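PDB 4WOD: taurocyamine kinase, which reversibly transfers phosphate between ATP and the guanidino compound taurocyamine, using magnesium, in a chain made of two approximate phosphagen kinase repeats. Local coordinates for residues S106-N111 against G341-L346; N115-T120 against V280-P285; V643-P648 against Y683-K688. The protein carries 4 engineered substitutions. One frame throughout, in Å; residues are numbered along the deposited sequence.

How the contacts relate
From the N terminus the chain leaves helix 74-84 and enters the loop of contact 1 (106-111), which is closed 230 residues later by helix 331-355. Contact 2 opens just after that loop and closes at strand 277-283, so its loop lies wholly within that of contact 1. The two touch: Asn111 OD1 stands 2.7 Å from Val117 N, a probable hydrogen bond, and their centres are about 10 Å apart. Together they tie loop, helix and central strands of the first repeat. Contact 3 follows in series: strands 639-646 and 682-687 of the second eight-stranded sheet close a shorter loop, the segments 35 residues apart at their closest ends, its centre about 54 Å from theirs.

Contact 1 (S106-N111 against G341-L346); sequences SFTDLN and GVRALL
At the junction of the phosphagen kinase fold where the loop leading into the central antiparallel sheet of the first repeat meets helix 331-355, the long helix packed on that sheet, Leu110 packs on Val342 and Leu346. No hydrogen bond joins the two segments, and Leu110 gives the largest share, 75 of the 194 Å² they bury together. Its CD1 reaches Val342 CG1 at 3.9 Å, and its CD2 lies 4.2 Å from the same methyl, so that one branch of the valine meets both tips of the leucine. The two side chains cross at about a right angle. On the valine, CG1 is anti to the backbone N (chi1 163°), which brings that methyl to the leucine. One helical turn further on, Leu346 touches a different part of the residue: its CD1 is 3.7 Å from the carbonyl oxygen Leu110 O and 4.4 Å from Leu110 CB. Leu110 also touches Val117 and Val280, the latter a residue of the predicted ATP site, and Leu346 touches Val117 and Ala282, so the apolar cluster runs on into strands 277-283 and 117-126.

The loop itself contains an Asx turn. Asn111 N donates to Asp109 OD1 over 2.9 Å at 161°, and Asp109 OD1 accepts with its anti lone pair; the turn spans Leu110, whose side chain is directed to the helix. At the more exposed margin Arg343 runs out in an extended chain past Thr108. Its NE forms a salt bridge with Glu347, and Thr108 OG1 is hydrogen-bonded to Tyr113 OH. The guanidinium and the threonine hydroxyl come no nearer than 4.2 Å, between Arg343 NH1 and Thr108 OG1, an oblique approach.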
loop_
_atom_site.group_PDB
_atom_site.type_symbol
_atom_site.label_atom_id
_atom_site.label_comp_id
_atom_site.label_asym_id
_atom_site.label_seq_id
_atom_site.Cartn_x
_atom_site.Cartn_y
_atom_site.Cartn_z
ATOM N N SER A 106 19.883 16.546 21.889
ATOM C CA SER A 106 19.745 17.516 20.817
ATOM C C SER A 106 19.457 16.864 19.466
ATOM O O SER A 106 20.171 15.961 19.039
ATOM C CB SER A 106 21.009 18.365 20.716
ATOM O OG SER A 106 20.921 19.248 19.621
ATOM N N PHE A 107 18.407 17.347 18.814
ATOM C CA PHE A 107 18.027 16.954 17.454
ATOM C C PHE A 107 18.145 18.125 16.482
ATOM O O PHE A 107 17.822 19.256 16.842
ATOM C CB PHE A 107 16.585 16.466 17.432
ATOM C CG PHE A 107 16.370 15.198 18.173
ATOM C CD1 PHE A 107 16.813 13.989 17.642
ATOM C CD2 PHE A 107 15.727 15.200 19.386
ATOM C CE1 PHE A 107 16.609 12.812 18.321
ATOM C CE2 PHE A 107 15.518 14.018 20.074
ATOM C CZ PHE A 107 15.957 12.831 19.547
ATOM N N THR A 108 18.533 17.859 15.240
ATOM C CA THR A 108 18.610 18.937 14.260
ATOM C C THR A 108 17.207 19.496 14.046
ATOM O O THR A 108 16.213 18.772 14.192
ATOM C CB THR A 108 19.226 18.471 12.908
ATOM O OG1 THR A 108 18.487 17.354 12.396
ATOM C CG2 THR A 108 20.679 18.069 13.099
ATOM N N ASP A 109 17.115 20.789 13.753
ATOM C CA ASP A 109 15.825 21.391 13.463
ATOM C C ASP A 109 15.304 20.781 12.170
ATOM O O ASP A 109 16.043 20.720 11.182
ATOM C CB ASP A 109 15.924 22.906 13.329
ATOM C CG ASP A 109 14.558 23.563 13.310
ATOM O OD1 ASP A 109 13.843 23.396 12.298
ATOM O OD2 ASP A 109 14.189 24.231 14.313
ATOM N N LEU A 110 14.041 20.348 12.153
ATOM C CA LEU A 110 13.553 19.596 10.997
ATOM C C LEU A 110 13.367 20.462 9.751
ATOM O O LEU A 110 13.255 19.941 8.630
ATOM C CB LEU A 110 12.242 18.872 11.353
ATOM C CG LEU A 110 12.531 17.584 12.131
ATOM C CD1 LEU A 110 11.261 16.874 12.646
ATOM C CD2 LEU A 110 13.376 16.641 11.280
ATOM N N ASN A 111 13.345 21.780 9.918
ATOM C CA ASN A 111 13.233 22.638 8.757
ATOM C C ASN A 111 14.563 22.785 8.010
ATOM O O ASN A 111 14.618 23.376 6.928
ATOM C CB ASN A 111 12.664 23.997 9.155
ATOM C CG ASN A 111 11.181 24.056 8.900
ATOM O OD1 ASN A 111 10.687 23.369 8.001
ATOM N ND2 ASN A 111 10.459 24.818 9.700
ATOM N N GLY A 341 13.333 9.154 10.798
ATOM C CA GLY A 341 12.450 8.866 9.681
ATOM C C GLY A 341 11.940 10.117 8.986
ATOM O O GLY A 341 11.960 10.187 7.746
ATOM N N VAL A 342 11.487 11.107 9.763
ATOM C CA VAL A 342 10.933 12.307 9.169
ATOM C C VAL A 342 12.043 13.029 8.394
ATOM O O VAL A 342 11.834 13.501 7.262
ATOM C CB VAL A 342 10.282 13.264 10.226
ATOM C CG1 VAL A 342 10.095 14.634 9.655
ATOM C CG2 VAL A 342 8.928 12.720 10.711
ATOM N N ARG A 343 13.228 13.084 8.999
ATOM C CA ARG A 343 14.361 13.708 8.335
ATOM C C ARG A 343 14.627 13.040 6.963
ATOM O O ARG A 343 14.735 13.733 5.952
ATOM C CB ARG A 343 15.615 13.645 9.216
ATOM C CG ARG A 343 16.868 13.973 8.421
ATOM C CD ARG A 343 18.139 13.936 9.264
ATOM N NE ARG A 343 19.254 14.465 8.480
ATOM C CZ ARG A 343 20.471 14.703 8.962
ATOM N NH1 ARG A 343 20.732 14.474 10.244
ATOM N NH2 ARG A 343 21.420 15.195 8.169
ATOM N N ALA A 344 14.683 11.706 6.927
ATOM C CA ALA A 344 14.853 10.981 5.668
ATOM C C ALA A 344 13.753 11.314 4.647
ATOM O O ALA A 344 14.019 11.468 3.448
ATOM C CB ALA A 344 14.891 9.447 5.918
ATOM N N LEU A 345 12.516 11.400 5.116
ATOM C CA LEU A 345 11.394 11.656 4.210
ATOM C C LEU A 345 11.424 13.072 3.644
ATOM O O LEU A 345 11.140 13.291 2.461
ATOM C CB LEU A 345 10.070 11.410 4.923
ATOM C CG LEU A 345 9.773 9.995 5.416
ATOM C CD1 LEU A 345 8.423 9.982 6.129
ATOM C CD2 LEU A 345 9.798 9.000 4.233
ATOM N N LEU A 346 11.768 14.038 4.485
ATOM C CA LEU A 346 11.846 15.415 4.025
ATOM C C LEU A 346 13.043 15.578 3.075
ATOM O O LEU A 346 12.959 16.310 2.077
ATOM C CB LEU A 346 11.931 16.388 5.222
ATOM C CG LEU A 346 10.727 16.453 6.170
ATOM C CD1 LEU A 346 11.068 17.289 7.382
ATOM C CD2 LEU A 346 9.449 16.985 5.503
#

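Contact 2 (N115-T120 against V280-P285); sequences NLVVST and VHAKIP
Val117 CG1 meets Val280 CG1 at 3.7 Å, the two side chains crossing at about a right angle, on the face of the central antiparallel sheet of the phosphagen kinase fold that is turned to helix 331-355. Thr120 and Ala282 occupy the same face. Thr120 runs alongside Val280 in the same direction, and its OG1, 3.5 Å from Val280 CG1, is hydrogen-bonded to Gly233 O. Ser119 and His281 point to the reverse face, where Ser119 OG is 3.8 Å from His281 CB while the imidazole leads away to bond Glu310 through NE2. Ser119, Thr120, Val280, His281 and Glu310 all belong to the predicted ATP site.

The strands change register at Val118, where the chain turns a corner. There Val118 N donates to His281 O over 2.8 Å, the donor nearly along the C=O axis, although the N-H...O angle is only 148°. Ahead of the corner, Leu116 O accepts a straighter bond from Lys283 N (3.0 Å, 169°). The lysine side chain, bent at chi3 (-134°), crosses Val118 at about a right angle, and its CE presses on Val118 CG2 at 3.5 Å, tighter than usual for two carbons.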
loop_
_atom_site.group_PDB
_atom_site.type_symbol
_atom_site.label_atom_id
_atom_site.label_comp_id
_atom_site.label_asym_id
_atom_site.label_seq_id
_atom_site.Cartn_x
_atom_site.Cartn_y
_atom_site.Cartn_z
ATOM N N ASN A 115 12.928 23.292 4.531
ATOM C CA ASN A 115 11.986 24.235 5.142
ATOM C C ASN A 115 10.524 23.902 4.822
ATOM O O ASN A 115 9.770 24.747 4.343
ATOM C CB ASN A 115 12.297 25.667 4.712
ATOM C CG ASN A 115 11.584 26.692 5.572
ATOM O OD1 ASN A 115 11.361 26.461 6.763
ATOM N ND2 ASN A 115 11.203 27.816 4.976
ATOM N N LEU A 116 10.151 22.654 5.085
ATOM C CA LEU A 116 8.830 22.124 4.741
ATOM C C LEU A 116 7.910 21.975 5.950
ATOM O O LEU A 116 6.725 21.661 5.810
ATOM C CB LEU A 116 8.972 20.747 4.067
ATOM C CG LEU A 116 9.952 20.573 2.903
ATOM C CD1 LEU A 116 10.138 19.082 2.535
ATOM C CD2 LEU A 116 9.520 21.390 1.689
ATOM N N VAL A 117 8.443 22.178 7.142
ATOM C CA VAL A 117 7.668 21.850 8.329
ATOM C C VAL A 117 6.901 23.057 8.882
ATOM O O VAL A 117 7.494 24.042 9.300
ATOM C CB VAL A 117 8.572 21.266 9.436
ATOM C CG1 VAL A 117 7.762 20.993 10.680
ATOM C CG2 VAL A 117 9.230 19.996 8.958
ATOM N N VAL A 118 5.576 22.962 8.896
ATOM C CA VAL A 118 4.716 24.018 9.440
ATOM C C VAL A 118 4.778 24.075 10.965
ATOM O O VAL A 118 4.897 25.143 11.578
ATOM C CB VAL A 118 3.242 23.795 9.037
ATOM C CG1 VAL A 118 2.351 24.892 9.614
ATOM C CG2 VAL A 118 3.105 23.694 7.540
ATOM N N SER A 119 4.657 22.905 11.573
ATOM C CA SER A 119 4.634 22.808 13.025
ATOM C C SER A 119 5.072 21.428 13.482
ATOM O O SER A 119 5.102 20.468 12.701
ATOM C CB SER A 119 3.236 23.121 13.569
ATOM O OG SER A 119 2.306 22.187 13.056
ATOM N N THR A 120 5.416 21.359 14.765
ATOM C CA THR A 120 5.941 20.165 15.385
ATOM C C THR A 120 5.187 20.001 16.689
ATOM O O THR A 120 4.902 20.980 17.383
ATOM C CB THR A 120 7.462 20.278 15.648
ATOM O OG1 THR A 120 8.156 20.468 14.414
ATOM C CG2 THR A 120 8.010 19.032 16.359
ATOM N N VAL A 280 5.217 15.983 12.893
ATOM C CA VAL A 280 5.229 17.276 12.215
ATOM C C VAL A 280 4.089 17.350 11.210
ATOM O O VAL A 280 3.654 16.316 10.684
ATOM C CB VAL A 280 6.550 17.540 11.454
ATOM C CG1 VAL A 280 7.677 17.692 12.421
ATOM C CG2 VAL A 280 6.840 16.401 10.408
ATOM N N HIS A 281 3.605 18.567 10.966
ATOM C CA HIS A 281 2.814 18.855 9.770
ATOM C C HIS A 281 3.780 19.325 8.691
ATOM O O HIS A 281 4.413 20.374 8.835
ATOM C CB HIS A 281 1.754 19.921 10.030
ATOM C CG HIS A 281 0.483 19.383 10.596
ATOM N ND1 HIS A 281 0.454 18.512 11.662
ATOM C CD2 HIS A 281 -0.808 19.588 10.240
ATOM C CE1 HIS A 281 -0.799 18.203 11.944
ATOM N NE2 HIS A 281 -1.585 18.844 11.095
ATOM N N ALA A 282 3.914 18.552 7.620
ATOM C CA ALA A 282 4.919 18.881 6.619
ATOM C C ALA A 282 4.319 18.955 5.226
ATOM O O ALA A 282 3.398 18.206 4.916
ATOM C CB ALA A 282 6.041 17.858 6.643
ATOM N N LYS A 283 4.872 19.835 4.394
ATOM C CA LYS A 283 4.522 19.921 2.972
ATOM C C LYS A 283 5.360 18.961 2.131
ATOM O O LYS A 283 6.503 19.265 1.785
ATOM C CB LYS A 283 4.704 21.346 2.442
ATOM C CG LYS A 283 3.846 22.404 3.107
ATOM C CD LYS A 283 4.567 23.749 3.089
ATOM C CE LYS A 283 4.505 24.471 4.436
ATOM N NZ LYS A 283 5.624 25.461 4.609
ATOM N N ILE A 284 4.781 17.817 1.784
ATOM C CA ILE A 284 5.474 16.813 0.983
ATOM C C ILE A 284 4.623 16.315 -0.207
ATOM O O ILE A 284 4.431 15.105 -0.376
ATOM C CB ILE A 284 5.880 15.611 1.861
ATOM C CG1 ILE A 284 4.643 15.003 2.543
ATOM C CG2 ILE A 284 6.874 16.072 2.951
ATOM C CD1 ILE A 284 4.853 13.607 3.053
ATOM N N PRO A 285 4.141 17.244 -1.055
ATOM C CA PRO A 285 3.244 16.849 -2.152
ATOM C C PRO A 285 3.852 15.841 -3.138
ATOM O O PRO A 285 3.123 14.985 -3.641
ATOM C CB PRO A 285 2.958 18.181 -2.865
ATOM C CG PRO A 285 4.174 19.011 -2.586
ATOM C CD PRO A 285 4.521 18.666 -1.151
#

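Contact 3 (V643-P648 against Y683-K688); sequences VLLKIP and YDISNK
Four backbone hydrogen bonds pair Val643 with Ile685 and Leu645 with Tyr683. The Leu645-Tyr683 pair has the shorter bonds: Leu645 N donates to Tyr683 O, and Tyr683 N returns a bond to Leu645 O, both over 2.7 Å, with N-H...O angles of 169° and 165°. Around Val643 and Ile685 the two bonds are each 3.0 Å long, Val643 N to Ile685 O and Ile685 N to Val643 O. That last carbonyl also takes a CA-H...O contact from Asp684 CA at 3.4 Å.

Between the two hydrogen-bonded pairs sits the non-hydrogen-bonded pair Leu644 and Asp684. The Asp684 carboxylate forms salt bridges with two arginines of the predicted ATP site, Arg640 through OD1 and Arg669 through OD2. Such charged partners would probably stabilise the ionised acid. Leu644, itself in that predicted site, bends back over the neighbouring strand, CD1 lying 3.8 Å from Tyr683 O.

These are strands 639-646 and 682-687, adjacent and antiparallel in the eight-stranded sheet of the second phosphagen kinase repeat; the axes of the short segments pass 4.7 Å apart at 131°, a marked twist.

On the opposite face from Leu644 and Asp684, Val643, Leu645 and Ile685 are buried. Ile685 meets Val643 and Leu645: its CB faces Val643 CG2 at 4.1 Å, and its CG1 faces Leu645 CD2 at 4.0 Å, with the side chains crossing obliquely in each case. Helix 695-715 packs on this face, Val706 touching Val643 and Met709 touching Leu645. Tyr683 shares the face, and its side chain touches Ala668 of strand 666-669 as well as Ser651 and Leu657.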
loop_
_atom_site.group_PDB
_atom_site.type_symbol
_atom_site.label_atom_id
_atom_site.label_comp_id
_atom_site.label_asym_id
_atom_site.label_seq_id
_atom_site.Cartn_x
_atom_site.Cartn_y
_atom_site.Cartn_z
ATOM N N VAL A 643 -1.131 -23.719 -22.870
ATOM C CA VAL A 643 -2.199 -24.683 -22.626
ATOM C C VAL A 643 -2.287 -25.002 -21.151
ATOM O O VAL A 643 -1.291 -24.957 -20.432
ATOM C CB VAL A 643 -1.994 -26.018 -23.399
ATOM C CG1 VAL A 643 -2.148 -25.807 -24.892
ATOM C CG2 VAL A 643 -0.642 -26.655 -23.052
ATOM N N LEU A 644 -3.491 -25.328 -20.703
ATOM C CA LEU A 644 -3.660 -25.935 -19.400
ATOM C C LEU A 644 -3.594 -27.455 -19.598
ATOM O O LEU A 644 -4.521 -28.061 -20.140
ATOM C CB LEU A 644 -4.979 -25.498 -18.768
ATOM C CG LEU A 644 -5.075 -25.681 -17.259
ATOM C CD1 LEU A 644 -3.767 -25.269 -16.600
ATOM C CD2 LEU A 644 -6.222 -24.856 -16.731
ATOM N N LEU A 645 -2.477 -28.054 -19.184
ATOM C CA LEU A 645 -2.173 -29.446 -19.520
ATOM C C LEU A 645 -2.245 -30.400 -18.320
ATOM O O LEU A 645 -1.634 -30.154 -17.272
ATOM C CB LEU A 645 -0.785 -29.528 -20.158
ATOM C CG LEU A 645 -0.335 -30.866 -20.752
ATOM C CD1 LEU A 645 -1.210 -31.258 -21.928
ATOM C CD2 LEU A 645 1.128 -30.804 -21.167
ATOM N N LYS A 646 -2.985 -31.493 -18.487
ATOM C CA LYS A 646 -3.043 -32.545 -17.467
ATOM C C LYS A 646 -2.040 -33.657 -17.752
ATOM O O LYS A 646 -2.232 -34.470 -18.654
ATOM C CB LYS A 646 -4.449 -33.137 -17.374
ATOM C CG LYS A 646 -5.529 -32.112 -17.095
ATOM C CD LYS A 646 -6.841 -32.783 -16.744
ATOM C CE LYS A 646 -7.279 -33.720 -17.841
ATOM N NZ LYS A 646 -8.629 -34.280 -17.568
ATOM N N ILE A 647 -0.962 -33.680 -16.982
ATOM C CA ILE A 647 0.033 -34.732 -17.110
ATOM C C ILE A 647 0.413 -35.300 -15.739
ATOM O O ILE A 647 1.507 -35.054 -15.240
ATOM C CB ILE A 647 1.298 -34.224 -17.853
ATOM C CG1 ILE A 647 1.732 -32.853 -17.333
ATOM C CG2 ILE A 647 1.035 -34.130 -19.342
ATOM C CD1 ILE A 647 3.034 -32.373 -17.932
ATOM N N PRO A 648 -0.500 -36.073 -15.127
ATOM C CA PRO A 648 -0.304 -36.635 -13.785
ATOM C C PRO A 648 0.963 -37.483 -13.681
ATOM O O PRO A 648 1.697 -37.391 -12.685
ATOM C CB PRO A 648 -1.549 -37.506 -13.585
ATOM C CG PRO A 648 -2.561 -36.923 -14.486
ATOM C CD PRO A 648 -1.798 -36.476 -15.690
ATOM N N TYR A 683 -0.586 -28.632 -15.371
ATOM C CA TYR A 683 0.415 -27.586 -15.553
ATOM C C TYR A 683 0.011 -26.582 -16.625
ATOM O O TYR A 683 -0.569 -26.943 -17.650
ATOM C CB TYR A 683 1.764 -28.191 -15.938
ATOM C CG TYR A 683 2.607 -28.687 -14.789
ATOM C CD1 TYR A 683 2.028 -29.179 -13.626
ATOM C CD2 TYR A 683 3.991 -28.663 -14.871
ATOM C CE1 TYR A 683 2.810 -29.638 -12.576
ATOM C CE2 TYR A 683 4.777 -29.115 -13.832
ATOM C CZ TYR A 683 4.183 -29.599 -12.688
ATOM O OH TYR A 683 4.974 -30.048 -11.658
ATOM N N ASP A 684 0.338 -25.316 -16.393
ATOM C CA ASP A 684 0.250 -24.321 -17.448
ATOM C C ASP A 684 1.573 -24.293 -18.216
ATOM O O ASP A 684 2.611 -23.934 -17.663
ATOM C CB ASP A 684 -0.079 -22.946 -16.877
ATOM C CG ASP A 684 -0.285 -21.914 -17.955
ATOM O OD1 ASP A 684 0.726 -21.371 -18.447
ATOM O OD2 ASP A 684 -1.452 -21.664 -18.326
ATOM N N ILE A 685 1.530 -24.693 -19.483
ATOM C CA ILE A 685 2.739 -24.771 -20.300
ATOM C C ILE A 685 2.733 -23.681 -21.362
ATOM O O ILE A 685 1.736 -23.489 -22.053
ATOM C CB ILE A 685 2.878 -26.148 -21.004
ATOM C CG1 ILE A 685 2.676 -27.297 -20.010
ATOM C CG2 ILE A 685 4.229 -26.263 -21.700
ATOM C CD1 ILE A 685 3.716 -27.334 -18.921
ATOM N N SER A 686 3.836 -22.961 -21.502
ATOM C CA SER A 686 3.894 -21.941 -22.545
ATOM C C SER A 686 5.257 -21.913 -23.231
ATOM O O SER A 686 6.239 -22.414 -22.687
ATOM C CB SER A 686 3.564 -20.564 -21.958
ATOM O OG SER A 686 4.401 -20.261 -20.856
ATOM N N ASN A 687 5.318 -21.345 -24.431
ATOM C CA ASN A 687 6.615 -21.078 -25.041
ATOM C C ASN A 687 7.364 -20.070 -24.201
ATOM O O ASN A 687 6.773 -19.119 -23.680
ATOM C CB ASN A 687 6.477 -20.571 -26.477
ATOM C CG ASN A 687 5.658 -19.286 -26.583
ATOM O OD1 ASN A 687 4.442 -19.294 -26.380
ATOM N ND2 ASN A 687 6.321 -18.178 -26.935
ATOM N N LYS A 688 8.664 -20.268 -24.053
ATOM C CA LYS A 688 9.454 -19.301 -23.314
ATOM C C LYS A 688 9.948 -18.156 -24.215
ATOM O O LYS A 688 10.049 -17.014 -23.773
ATOM C CB LYS A 688 10.627 -19.998 -22.635
ATOM C CG LYS A 688 11.208 -19.226 -21.471
ATOM C CD LYS A 688 12.507 -19.852 -20.992
ATOM C CE LYS A 688 13.255 -20.536 -22.134
ATOM N NZ LYS A 688 14.718 -20.215 -22.114
#